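Transcriptional regulator, TetR family (Thermus thermophilus, PDB 3VPR) represses transcription, probably by binding operator DNA through an N-terminal helix-turn-helix domain, as TetR-family regulators do. Local coordinates at residues I50-L62 and H86-M100. Sequence-based numbering, arbitrary orientation.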
ATOM      1  N   ILE A  50     -16.019  -6.853 -16.499  1.00 29.63           N
ATOM      2  CA  ILE A  50     -14.745  -6.503 -17.153  1.00 29.05           C
ATOM      3  C   ILE A  50     -13.702  -6.253 -16.064  1.00 35.48           C
ATOM      4  O   ILE A  50     -12.575  -6.760 -16.132  1.00 33.77           O
ATOM      5  CB  ILE A  50     -14.883  -5.228 -18.045  1.00 33.16           C
ATOM      6  CG1 ILE A  50     -15.848  -5.512 -19.201  1.00 29.88           C
ATOM      7  CG2 ILE A  50     -13.511  -4.800 -18.592  1.00 21.82           C
ATOM      8  CD1 ILE A  50     -16.016  -4.353 -20.185  1.00 34.57           C
ATOM      9  N   LEU A  51     -14.094  -5.480 -15.055  1.00 26.47           N
ATOM     10  CA  LEU A  51     -13.225  -5.193 -13.921  1.00 34.05           C
ATOM     11  C   LEU A  51     -12.889  -6.505 -13.210  1.00 31.14           C
ATOM     12  O   LEU A  51     -11.771  -6.725 -12.764  1.00 35.80           O
ATOM     13  CB  LEU A  51     -13.934  -4.262 -12.929  1.00 30.11           C
ATOM     14  CG  LEU A  51     -13.225  -4.146 -11.573  1.00 32.48           C
ATOM     15  CD1 LEU A  51     -11.828  -3.582 -11.789  1.00 43.03           C
ATOM     16  CD2 LEU A  51     -14.017  -3.260 -10.626  1.00 41.81           C
ATOM     17  N   TYR A  52     -13.885  -7.369 -13.092  1.00 38.34           N
ATOM     18  CA  TYR A  52     -13.693  -8.656 -12.439  1.00 40.40           C
ATOM     19  C   TYR A  52     -12.662  -9.514 -13.190  1.00 37.41           C
ATOM     20  O   TYR A  52     -11.740 -10.044 -12.580  1.00 44.50           O
ATOM     21  CB  TYR A  52     -15.041  -9.386 -12.338  1.00 32.12           C
ATOM     22  CG  TYR A  52     -14.933 -10.830 -11.940  1.00 34.62           C
ATOM     23  CD1 TYR A  52     -14.387 -11.200 -10.706  1.00 33.11           C
ATOM     24  CD2 TYR A  52     -15.348 -11.833 -12.808  1.00 36.12           C
ATOM     25  CE1 TYR A  52     -14.254 -12.531 -10.356  1.00 32.27           C
ATOM     26  CE2 TYR A  52     -15.223 -13.166 -12.471  1.00 33.33           C
ATOM     27  CZ  TYR A  52     -14.675 -13.514 -11.248  1.00 41.25           C
ATOM     28  OH  TYR A  52     -14.533 -14.846 -10.932  1.00 48.10           O
ATOM     29  N   GLU A  53     -12.807  -9.631 -14.508  1.00 32.88           N
ATOM     30  CA  GLU A  53     -11.877 -10.436 -15.303  1.00 38.56           C
ATOM     31  C   GLU A  53     -10.462  -9.854 -15.342  1.00 37.13           C
ATOM     32  O   GLU A  53      -9.479 -10.594 -15.356  1.00 27.89           O
ATOM     33  CB  GLU A  53     -12.438 -10.658 -16.712  1.00 32.63           C
ATOM     34  CG  GLU A  53     -13.467 -11.781 -16.712  1.00 33.65           C
ATOM     35  CD  GLU A  53     -14.062 -12.071 -18.063  1.00 33.00           C
ATOM     36  OE1 GLU A  53     -13.299 -12.241 -19.038  1.00 41.19           O
ATOM     37  OE2 GLU A  53     -15.307 -12.145 -18.141  1.00 32.79           O
ATOM     38  N   ILE A  54     -10.356  -8.530 -15.333  1.00 23.63           N
ATOM     39  CA  ILE A  54      -9.047  -7.909 -15.286  1.00 29.80           C
ATOM     40  C   ILE A  54      -8.385  -8.300 -13.950  1.00 37.06           C
ATOM     41  O   ILE A  54      -7.214  -8.681 -13.906  1.00 32.78           O
ATOM     42  CB  ILE A  54      -9.165  -6.377 -15.382  1.00 32.51           C
ATOM     43  CG1 ILE A  54      -9.450  -5.977 -16.835  1.00 37.22           C
ATOM     44  CG2 ILE A  54      -7.893  -5.713 -14.857  1.00 33.95           C
ATOM     45  CD1 ILE A  54      -9.734  -4.503 -17.033  1.00 32.11           C
ATOM     46  N   SER A  55      -9.141  -8.214 -12.861  1.00 34.37           N
ATOM     47  CA  SER A  55      -8.611  -8.562 -11.538  1.00 34.11           C
ATOM     48  C   SER A  55      -8.177 -10.025 -11.497  1.00 35.56           C
ATOM     49  O   SER A  55      -7.082 -10.344 -11.044  1.00 37.58           O
ATOM     50  CB  SER A  55      -9.669  -8.304 -10.467  1.00 29.60           C
ATOM     51  OG  SER A  55     -10.002  -6.927 -10.434  1.00 36.97           O
ATOM     52  N   LEU A  56      -9.041 -10.907 -11.982  1.00 30.43           N
ATOM     53  CA  LEU A  56      -8.743 -12.338 -12.034  1.00 36.66           C
ATOM     54  C   LEU A  56      -7.436 -12.573 -12.802  1.00 36.76           C
ATOM     55  O   LEU A  56      -6.523 -13.223 -12.299  1.00 40.71           O
ATOM     56  CB  LEU A  56      -9.895 -13.070 -12.728  1.00 47.10           C
ATOM     57  CG  LEU A  56     -10.500 -14.308 -12.065  1.00 58.32           C
ATOM     58  CD1 LEU A  56     -10.849 -14.010 -10.609  1.00 50.55           C
ATOM     59  CD2 LEU A  56     -11.744 -14.721 -12.849  1.00 56.92           C
ATOM     60  N   LEU A  57      -7.347 -12.033 -14.016  1.00 42.25           N
ATOM     61  CA  LEU A  57      -6.146 -12.171 -14.850  1.00 45.99           C
ATOM     62  C   LEU A  57      -4.873 -11.776 -14.098  1.00 44.80           C
ATOM     63  O   LEU A  57      -3.849 -12.455 -14.173  1.00 45.28           O
ATOM     64  CB  LEU A  57      -6.283 -11.314 -16.112  1.00 40.22           C
ATOM     65  CG  LEU A  57      -5.165 -11.335 -17.162  1.00 66.03           C
ATOM     66  CD1 LEU A  57      -5.761 -11.006 -18.525  1.00 55.42           C
ATOM     67  CD2 LEU A  57      -4.046 -10.345 -16.795  1.00 66.93           C
ATOM     68  N   ALA A  58      -4.935 -10.671 -13.371  1.00 43.35           N
ATOM     69  CA  ALA A  58      -3.781 -10.222 -12.614  1.00 40.89           C
ATOM     70  C   ALA A  58      -3.486 -11.144 -11.436  1.00 33.48           C
ATOM     71  O   ALA A  58      -2.338 -11.529 -11.235  1.00 37.63           O
ATOM     72  CB  ALA A  58      -4.001  -8.790 -12.122  1.00 38.02           C
ATOM     73  N   LEU A  59      -4.520 -11.499 -10.670  1.00 37.01           N
ATOM     74  CA  LEU A  59      -4.360 -12.359  -9.497  1.00 28.81           C
ATOM     75  C   LEU A  59      -4.006 -13.805  -9.811  1.00 36.71           C
ATOM     76  O   LEU A  59      -3.225 -14.413  -9.078  1.00 36.28           O
ATOM     77  CB  LEU A  59      -5.620 -12.305  -8.620  1.00 32.53           C
ATOM     78  CG  LEU A  59      -5.827 -10.939  -7.951  1.00 49.16           C
ATOM     79  CD1 LEU A  59      -7.206 -10.848  -7.319  1.00 42.32           C
ATOM     80  CD2 LEU A  59      -4.744 -10.722  -6.915  1.00 45.84           C
ATOM     81  N   LYS A  60      -4.566 -14.358 -10.887  1.00 40.82           N
ATOM     82  CA  LYS A  60      -4.261 -15.740 -11.266  1.00 39.80           C
ATOM     83  C   LYS A  60      -2.815 -15.819 -11.722  1.00 40.60           C
ATOM     84  O   LYS A  60      -2.099 -16.756 -11.380  1.00 39.95           O
ATOM     85  CB  LYS A  60      -5.182 -16.226 -12.389  1.00 37.11           C
ATOM     86  CG  LYS A  60      -6.563 -16.662 -11.905  1.00 47.56           C
ATOM     87  CD  LYS A  60      -7.422 -17.206 -13.051  1.00 48.35           C
ATOM     88  CE  LYS A  60      -8.737 -17.789 -12.542  1.00 53.03           C
ATOM     89  NZ  LYS A  60      -9.628 -18.217 -13.658  1.00 57.86           N
ATOM     90  N   GLY A  61      -2.387 -14.826 -12.493  1.00 41.13           N
ATOM     91  CA  GLY A  61      -1.013 -14.812 -12.954  1.00 41.42           C
ATOM     92  C   GLY A  61      -0.080 -14.667 -11.765  1.00 46.44           C
ATOM     93  O   GLY A  61       0.985 -15.276 -11.714  1.00 46.79           O
ATOM     94  N   LEU A  62      -0.490 -13.869 -10.785  1.00 47.81           N
ATOM     95  CA  LEU A  62       0.339 -13.663  -9.605  1.00 46.57           C
ATOM     96  C   LEU A  62       0.426 -14.953  -8.794  1.00 40.00           C
ATOM     97  O   LEU A  62       1.506 -15.388  -8.416  1.00 47.83           O
ATOM     98  CB  LEU A  62      -0.239 -12.525  -8.752  1.00 45.65           C
ATOM     99  CG  LEU A  62       0.616 -11.998  -7.605  1.00 46.33           C
ATOM    100  CD1 LEU A  62       1.991 -11.621  -8.141  1.00 41.35           C
ATOM    101  CD2 LEU A  62      -0.054 -10.797  -6.960  1.00 33.07           C
ATOM    102  N   HIS A  86       6.914 -12.226  -8.293  1.00 36.08           N
ATOM    103  CA  HIS A  86       5.804 -11.331  -7.962  1.00 26.73           C
ATOM    104  C   HIS A  86       6.028  -9.957  -8.587  1.00 27.29           C
ATOM    105  O   HIS A  86       5.171  -9.448  -9.296  1.00 32.20           O
ATOM    106  CB  HIS A  86       5.678 -11.202  -6.438  1.00 33.40           C
ATOM    107  CG  HIS A  86       4.599 -10.266  -5.984  1.00 38.18           C
ATOM    108  ND1 HIS A  86       3.564 -10.666  -5.164  1.00 33.33           N
ATOM    109  CD2 HIS A  86       4.408  -8.946  -6.214  1.00 24.90           C
ATOM    110  CE1 HIS A  86       2.782  -9.632  -4.912  1.00 32.63           C
ATOM    111  NE2 HIS A  86       3.271  -8.577  -5.537  1.00 38.71           N
ATOM    112  N   ALA A  87       7.194  -9.376  -8.325  1.00 36.23           N
ATOM    113  CA  ALA A  87       7.565  -8.054  -8.831  1.00 32.76           C
ATOM    114  C   ALA A  87       7.668  -8.000 -10.353  1.00 33.14           C
ATOM    115  O   ALA A  87       7.310  -6.999 -10.969  1.00 37.51           O
ATOM    116  CB  ALA A  87       8.903  -7.611  -8.203  1.00 34.47           C
ATOM    117  N   ARG A  88       8.179  -9.066 -10.959  1.00 41.99           N
ATOM    118  CA  ARG A  88       8.293  -9.096 -12.410  1.00 39.49           C
ATOM    119  C   ARG A  88       6.901  -9.132 -13.029  1.00 39.94           C
ATOM    120  O   ARG A  88       6.599  -8.371 -13.944  1.00 40.01           O
ATOM    121  CB  ARG A  88       9.097 -10.309 -12.878  1.00 42.51           C
ATOM    122  CG  ARG A  88       8.984 -10.538 -14.376  1.00 56.33           C
ATOM    123  CD  ARG A  88       9.940 -11.596 -14.886  1.00 61.91           C
ATOM    124  NE  ARG A  88      11.256 -11.040 -15.171  1.00 78.01           N
ATOM    125  CZ  ARG A  88      12.219 -11.677 -15.829  1.00 83.82           C
ATOM    126  NH1 ARG A  88      12.026 -12.910 -16.283  1.00 91.34           N
ATOM    127  NH2 ARG A  88      13.380 -11.076 -16.032  1.00 86.71           N
ATOM    128  N   TYR A  89       6.047 -10.014 -12.521  1.00 41.20           N
ATOM    129  CA  TYR A  89       4.694 -10.114 -13.042  1.00 34.79           C
ATOM    130  C   TYR A  89       3.981  -8.774 -12.874  1.00 36.23           C
ATOM    131  O   TYR A  89       3.305  -8.299 -13.778  1.00 34.36           O
ATOM    132  CB  TYR A  89       3.913 -11.193 -12.302  1.00 27.81           C
ATOM    133  CG  TYR A  89       2.575 -11.465 -12.930  1.00 35.55           C
ATOM    134  CD1 TYR A  89       2.470 -12.290 -14.045  1.00 30.46           C
ATOM    135  CD2 TYR A  89       1.417 -10.877 -12.433  1.00 30.98           C
ATOM    136  CE1 TYR A  89       1.249 -12.526 -14.655  1.00 33.67           C
ATOM    137  CE2 TYR A  89       0.183 -11.107 -13.034  1.00 40.42           C
ATOM    138  CZ  TYR A  89       0.107 -11.932 -14.148  1.00 44.45           C
ATOM    139  OH  TYR A  89      -1.106 -12.163 -14.763  1.00 46.40           O
ATOM    140  N   PHE A  90       4.128  -8.168 -11.701  1.00 38.37           N
ATOM    141  CA  PHE A  90       3.495  -6.884 -11.432  1.00 34.53           C
ATOM    142  C   PHE A  90       3.868  -5.851 -12.497  1.00 43.70           C
ATOM    143  O   PHE A  90       3.001  -5.173 -13.047  1.00 38.43           O
ATOM    144  CB  PHE A  90       3.912  -6.378 -10.049  1.00 34.93           C
ATOM    145  CG  PHE A  90       3.900  -4.881  -9.924  1.00 43.19           C
ATOM    146  CD1 PHE A  90       2.696  -4.182  -9.909  1.00 33.47           C
ATOM    147  CD2 PHE A  90       5.102  -4.163  -9.833  1.00 36.50           C
ATOM    148  CE1 PHE A  90       2.677  -2.777  -9.801  1.00 53.68           C
ATOM    149  CE2 PHE A  90       5.097  -2.758  -9.725  1.00 44.06           C
ATOM    150  CZ  PHE A  90       3.883  -2.065  -9.710  1.00 43.76           C
ATOM    151  N   GLU A  91       5.159  -5.751 -12.795  1.00 45.27           N
ATOM    152  CA  GLU A  91       5.644  -4.792 -13.773  1.00 48.97           C
ATOM    153  C   GLU A  91       5.231  -5.058 -15.221  1.00 47.74           C
ATOM    154  O   GLU A  91       5.017  -4.119 -15.980  1.00 45.76           O
ATOM    155  CB  GLU A  91       7.171  -4.692 -13.698  1.00 54.83           C
ATOM    156  CG  GLU A  91       7.789  -3.903 -14.854  1.00 57.68           C
ATOM    157  CD  GLU A  91       9.226  -3.493 -14.587  1.00 68.76           C
ATOM    158  OE1 GLU A  91      10.027  -4.356 -14.160  1.00 59.47           O
ATOM    159  OE2 GLU A  91       9.552  -2.307 -14.813  1.00 66.30           O
ATOM    160  N   GLU A  92       5.133  -6.324 -15.610  1.00 44.39           N
ATOM    161  CA  GLU A  92       4.755  -6.660 -16.981  1.00 43.54           C
ATOM    162  C   GLU A  92       3.257  -6.450 -17.203  1.00 48.21           C
ATOM    163  O   GLU A  92       2.810  -6.227 -18.327  1.00 46.73           O
ATOM    164  CB  GLU A  92       5.098  -8.118 -17.288  1.00 43.28           C
ATOM    165  CG  GLU A  92       6.538  -8.503 -17.018  1.00 49.18           C
ATOM    166  CD  GLU A  92       6.770  -9.990 -17.197  1.00 48.50           C
ATOM    167  OE1 GLU A  92       6.004 -10.779 -16.604  1.00 56.97           O
ATOM    168  OE2 GLU A  92       7.714 -10.369 -17.922  1.00 61.03           O
ATOM    169  N   ASN A  93       2.483  -6.518 -16.125  1.00 40.00           N
ATOM    170  CA  ASN A  93       1.033  -6.364 -16.208  1.00 34.87           C
ATOM    171  C   ASN A  93       0.579  -5.186 -15.342  1.00 40.99           C
ATOM    172  O   ASN A  93      -0.486  -5.221 -14.721  1.00 36.32           O
ATOM    173  CB  ASN A  93       0.384  -7.668 -15.733  1.00 30.85           C
ATOM    174  CG  ASN A  93       0.856  -8.871 -16.535  1.00 36.67           C
ATOM    175  OD1 ASN A  93       0.413  -9.083 -17.659  1.00 42.53           O
ATOM    176  ND2 ASN A  93       1.774  -9.648 -15.970  1.00 31.19           N
ATOM    177  N   TYR A  94       1.405  -4.147 -15.314  1.00 40.86           N
ATOM    178  CA  TYR A  94       1.152  -2.953 -14.515  1.00 38.05           C
ATOM    179  C   TYR A  94      -0.283  -2.417 -14.555  1.00 39.85           C
ATOM    180  O   TYR A  94      -0.920  -2.251 -13.514  1.00 37.71           O
ATOM    181  CB  TYR A  94       2.129  -1.850 -14.933  1.00 42.85           C
ATOM    182  CG  TYR A  94       2.000  -0.584 -14.125  1.00 45.83           C
ATOM    183  CD1 TYR A  94       2.543  -0.497 -12.850  1.00 42.71           C
ATOM    184  CD2 TYR A  94       1.335   0.528 -14.638  1.00 44.92           C
ATOM    185  CE1 TYR A  94       2.433   0.663 -12.105  1.00 46.79           C
ATOM    186  CE2 TYR A  94       1.216   1.699 -13.897  1.00 49.26           C
ATOM    187  CZ  TYR A  94       1.770   1.756 -12.631  1.00 51.62           C
ATOM    188  OH  TYR A  94       1.656   2.904 -11.880  1.00 63.35           O
ATOM    189  N   PRO A  95      -0.812  -2.130 -15.756  1.00 39.91           N
ATOM    190  CA  PRO A  95      -2.186  -1.612 -15.814  1.00 37.14           C
ATOM    191  C   PRO A  95      -3.266  -2.492 -15.167  1.00 42.97           C
ATOM    192  O   PRO A  95      -4.248  -1.974 -14.635  1.00 40.66           O
ATOM    193  CB  PRO A  95      -2.414  -1.369 -17.311  1.00 33.50           C
ATOM    194  CG  PRO A  95      -1.381  -2.232 -17.989  1.00 40.48           C
ATOM    195  CD  PRO A  95      -0.193  -2.174 -17.094  1.00 33.30           C
ATOM    196  N   PHE A  96      -3.095  -3.811 -15.209  1.00 39.61           N
ATOM    197  CA  PHE A  96      -4.068  -4.708 -14.591  1.00 43.49           C
ATOM    198  C   PHE A  96      -4.060  -4.561 -13.070  1.00 39.15           C
ATOM    199  O   PHE A  96      -5.099  -4.683 -12.418  1.00 39.91           O
ATOM    200  CB  PHE A  96      -3.767  -6.166 -14.936  1.00 44.44           C
ATOM    201  CG  PHE A  96      -4.071  -6.528 -16.355  1.00 45.35           C
ATOM    202  CD1 PHE A  96      -3.157  -6.259 -17.366  1.00 46.52           C
ATOM    203  CD2 PHE A  96      -5.277  -7.140 -16.684  1.00 44.62           C
ATOM    204  CE1 PHE A  96      -3.442  -6.595 -18.691  1.00 58.87           C
ATOM    205  CE2 PHE A  96      -5.576  -7.481 -18.008  1.00 44.64           C
ATOM    206  CZ  PHE A  96      -4.658  -7.208 -19.013  1.00 41.99           C
ATOM    207  N   PHE A  97      -2.881  -4.315 -12.510  1.00 50.24           N
ATOM    208  CA  PHE A  97      -2.738  -4.155 -11.068  1.00 48.30           C
ATOM    209  C   PHE A  97      -3.300  -2.830 -10.597  1.00 53.78           C
ATOM    210  O   PHE A  97      -3.945  -2.766  -9.551  1.00 53.73           O
ATOM    211  CB  PHE A  97      -1.272  -4.300 -10.676  1.00 50.01           C
ATOM    212  CG  PHE A  97      -0.829  -5.727 -10.584  1.00 52.11           C
ATOM    213  CD1 PHE A  97      -0.949  -6.430  -9.388  1.00 55.25           C
ATOM    214  CD2 PHE A  97      -0.370  -6.395 -11.708  1.00 47.04           C
ATOM    215  CE1 PHE A  97      -0.621  -7.782  -9.318  1.00 49.92           C
ATOM    216  CE2 PHE A  97      -0.042  -7.747 -11.645  1.00 50.01           C
ATOM    217  CZ  PHE A  97      -0.168  -8.439 -10.451  1.00 41.38           C
ATOM    218  N   VAL A  98      -3.065  -1.774 -11.367  1.00 51.62           N
ATOM    219  CA  VAL A  98      -3.592  -0.469 -11.009  1.00 50.18           C
ATOM    220  C   VAL A  98      -5.117  -0.549 -11.043  1.00 54.03           C
ATOM    221  O   VAL A  98      -5.805   0.060 -10.225  1.00 54.57           O
ATOM    222  CB  VAL A  98      -3.101   0.621 -11.987  1.00 49.87           C
ATOM    223  CG1 VAL A  98      -3.803   1.952 -11.688  1.00 50.33           C
ATOM    224  CG2 VAL A  98      -1.588   0.777 -11.862  1.00 42.00           C
ATOM    225  N   THR A  99      -5.647  -1.328 -11.977  1.00 55.06           N
ATOM    226  CA  THR A  99      -7.094  -1.465 -12.094  1.00 54.36           C
ATOM    227  C   THR A  99      -7.668  -2.246 -10.914  1.00 56.02           C
ATOM    228  O   THR A  99      -8.626  -1.810 -10.274  1.00 45.34           O
ATOM    229  CB  THR A  99      -7.489  -2.192 -13.405  1.00 56.70           C
ATOM    230  OG1 THR A  99      -7.094  -1.401 -14.534  1.00 60.21           O
ATOM    231  CG2 THR A  99      -8.997  -2.421 -13.455  1.00 58.37           C
HETATM  232  N   MSE A 100      -7.076  -3.402 -10.637  1.00 51.24           N
HETATM  233  CA  MSE A 100      -7.523  -4.262  -9.547  1.00 60.13           C
HETATM  234  C   MSE A 100      -7.535  -3.611  -8.157  1.00 59.00           C
HETATM  235  O   MSE A 100      -8.521  -3.708  -7.423  1.00 48.23           O
HETATM  236  CB  MSE A 100      -6.653  -5.514  -9.478  1.00 57.87           C
HETATM  237  CG  MSE A 100      -6.898  -6.294  -8.206  1.00 80.44           C
HETATM  238 SE   MSE A 100      -5.351  -7.223  -7.599  1.00104.38          SE
HETATM  239  CE  MSE A 100      -4.291  -5.713  -7.027  1.00105.19           C
TER
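With its ring anti to the backbone N (chi1 -172°), Y89 reaches across to the 50-62 helix, and a similar torsion in L62 carries its methyls to H86 and F97. The setting is the all-helical TetR fold: helix 47-70 follows the predicted DNA-binding helix-turn-helix and packs here on helices 75-92 and 94-103 of the C-terminal domain. The 86-92 segment runs nearly antiparallel to 50-62, whereas 94-100 crosses it at -121°, the chain having turned at N93. Y89 OH donates to L57 O at 2.8 Å, well tilted from the carbonyl plane, while G61 N approaches that oxygen from the other face. The Y89 ring lies over the backbone of G61 and L62, and G61, having no side chain, lets its CA come within 3.2 Å of Y89 OH. On the opposite ring face N93 ND2 sits above the centre, bonded to Y89 O. A phenylalanine in place of Y89 would probably keep much of this ring packing but leave L57 O without its cross-helix donor. Further along, L57 CD2 lies over one face of the F96 ring in a CH-pi contact, 3.6 Å from its centroid and 20° off the normal, and the I54 side chain crosses that of F96 at about a right angle, CG2 against CD2. A58 CB makes a longer CH-pi contact over F97, whose edge receives L62 CD2. L62 CD1 stands 3.7 Å from the H86 ring centroid, over one face; the ring's ND1 is hydrogen-bonded to H122 of helix 109-135, which ties a fourth helix to the three. Towards the DNA-binding domain, T99 OG1 bonds back to P95 O, and T99 CG2 presses on L51 CD1 at 3.5 Å, tighter than usual van der Waals contact.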